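Local structure of molinate hydrolase (Gulosibacter molinativorax, 4UB9) at residues E262-D266 against T291-R295. The protein hydrolyses the thiocarbamate herbicide molinate, as a zinc-binding member of the amidohydrolase family. Residues are numbered along the deposited sequence.
Sequences ERVLD and TAIER
Residues 262-266 form the first turn of helix 262-275 (phi/psi near -60/-40), with Asp266 N hydrogen-bonded to Glu262 O at 2.8 Å. Residues 291-295 cover the end of helix 286-294, with Arg295, at -96/9, in the loop that follows. The register pairs Glu262 with Thr291 (CA-CA 8.9 Å) and Asp266 with Arg295 (CA-CA 8.5 Å), a spacing that Leu265 and Thr291 close by packing and Arg295 by its length, its chi1 and chi2 both m and chi3 t carrying the guanidinium to helix 262-275. There Arg295 NH2 donates to Glu262 OE1 at 3.1 Å and to Asp266 OD1 at 2.7 Å, both salt bridges, and Arg295 NE adds a weak hydrogen bond of 3.0 Å to Asp266 OD1. Spaced four residues apart, Glu262 and Asp266 (both chi1 m) present their carboxylates on the same side of the helix, near the guanidinium plane, where N-H groups point. Leu265 (chi1 t, chi2 p) covers one guanidinium face, CD2 lying 4.0 Å from Arg295 NH2, and its CD2 meets Thr291 CG2 at 3.7 Å in the more buried part of the contact. Thr291 suits this place because its methyl packs while OG1 hydrogen-bonds to Glu287 O of its own helix. In sequence, strand 279-282, which ends at the zinc ligand His282, lies between the two helices; an interhelical salt-bridge network of one arginine with two acids, over an aliphatic contact, joins neighbouring outer helices of the amidohydrolase TIM-barrel fold.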
loop_
_atom_site.group_PDB
_atom_site.type_symbol
_atom_site.label_atom_id
_atom_site.label_comp_id
_atom_site.label_asym_id
_atom_site.label_seq_id
_atom_site.Cartn_x
_atom_site.Cartn_y
_atom_site.Cartn_z
ATOM N N GLU A 262 -6.212 9.653 32.830
ATOM C CA GLU A 262 -5.598 10.623 33.776
ATOM C C GLU A 262 -5.070 9.929 35.009
ATOM O O GLU A 262 -4.020 10.232 35.529
ATOM C CB GLU A 262 -6.513 11.845 34.045
ATOM C CG GLU A 262 -6.714 12.571 32.680
ATOM C CD GLU A 262 -6.624 14.095 32.658
ATOM O OE1 GLU A 262 -6.160 14.688 33.643
ATOM O OE2 GLU A 262 -6.980 14.688 31.605
ATOM N N ARG A 263 -5.816 8.954 35.429
ATOM C CA ARG A 263 -5.448 8.086 36.534
ATOM C C ARG A 263 -4.091 7.393 36.344
ATOM O O ARG A 263 -3.264 7.328 37.247
ATOM C CB ARG A 263 -6.533 7.026 36.558
ATOM C CG ARG A 263 -6.594 6.140 37.748
ATOM C CD ARG A 263 -7.997 5.562 37.787
ATOM N NE ARG A 263 -8.094 4.268 37.117
ATOM C CZ ARG A 263 -8.601 3.161 37.682
ATOM N NH1 ARG A 263 -9.063 3.192 38.904
ATOM N NH2 ARG A 263 -8.638 2.027 37.023
ATOM N N VAL A 264 -3.889 6.859 35.154
ATOM C CA VAL A 264 -2.633 6.145 34.843
ATOM C C VAL A 264 -1.504 7.155 34.627
ATOM O O VAL A 264 -0.366 6.964 35.021
ATOM C CB VAL A 264 -2.789 5.244 33.602
ATOM C CG1 VAL A 264 -1.435 4.802 33.064
ATOM C CG2 VAL A 264 -3.650 4.027 33.942
ATOM N N LEU A 265 -1.867 8.278 34.044
ATOM C CA LEU A 265 -0.918 9.377 33.895
ATOM C C LEU A 265 -0.421 9.856 35.255
ATOM O O LEU A 265 0.758 10.075 35.482
ATOM C CB LEU A 265 -1.570 10.514 33.102
ATOM C CG LEU A 265 -0.675 11.682 32.751
ATOM C CD1 LEU A 265 0.554 11.239 31.994
ATOM C CD2 LEU A 265 -1.496 12.657 31.914
ATOM N N ASP A 266 -1.338 9.970 36.192
ATOM C CA ASP A 266 -0.961 10.307 37.582
ATOM C C ASP A 266 0.035 9.313 38.192
ATOM O O ASP A 266 0.980 9.701 38.857
ATOM C CB ASP A 266 -2.194 10.444 38.467
ATOM C CG ASP A 266 -3.061 11.691 38.093
ATOM O OD1 ASP A 266 -2.586 12.600 37.337
ATOM O OD2 ASP A 266 -4.232 11.731 38.556
ATOM N N THR A 291 -3.010 19.642 29.840
ATOM C CA THR A 291 -2.783 18.527 30.784
ATOM C C THR A 291 -1.357 18.516 31.273
ATOM O O THR A 291 -1.079 18.261 32.442
ATOM C CB THR A 291 -3.166 17.196 30.126
ATOM O OG1 THR A 291 -4.590 17.165 29.932
ATOM C CG2 THR A 291 -2.758 16.025 30.947
ATOM N N ALA A 292 -0.436 18.805 30.363
ATOM C CA ALA A 292 0.974 18.837 30.731
ATOM C C ALA A 292 1.269 19.978 31.733
ATOM O O ALA A 292 2.053 19.840 32.683
ATOM C CB ALA A 292 1.829 18.990 29.506
ATOM N N ILE A 293 0.670 21.098 31.465
ATOM C CA ILE A 293 0.815 22.272 32.318
ATOM C C ILE A 293 0.290 21.981 33.728
ATOM O O ILE A 293 0.927 22.281 34.726
ATOM C CB ILE A 293 0.028 23.447 31.719
ATOM C CG1 ILE A 293 0.781 24.011 30.512
ATOM C CG2 ILE A 293 -0.134 24.560 32.743
ATOM C CD1 ILE A 293 -0.049 24.938 29.658
ATOM N N GLU A 294 -0.868 21.331 33.779
ATOM C CA GLU A 294 -1.486 20.993 35.042
ATOM C C GLU A 294 -0.700 19.961 35.852
ATOM O O GLU A 294 -0.946 19.800 37.014
ATOM C CB GLU A 294 -2.932 20.515 34.830
ATOM C CG GLU A 294 -3.903 21.669 34.553
ATOM C CD GLU A 294 -3.901 22.752 35.645
ATOM O OE1 GLU A 294 -3.946 22.384 36.835
ATOM O OE2 GLU A 294 -3.872 23.960 35.322
ATOM N N ARG A 295 0.246 19.275 35.225
ATOM C CA ARG A 295 1.179 18.387 35.934
ATOM C C ARG A 295 2.507 19.072 36.250
ATOM O O ARG A 295 3.452 18.426 36.670
ATOM C CB ARG A 295 1.470 17.140 35.100
ATOM C CG ARG A 295 0.266 16.294 34.706
ATOM C CD ARG A 295 -0.455 15.862 35.917
ATOM N NE ARG A 295 -1.445 14.804 35.713
ATOM C CZ ARG A 295 -2.625 14.981 35.138
ATOM N NH1 ARG A 295 -2.948 16.153 34.568
ATOM N NH2 ARG A 295 -3.482 13.969 35.135
#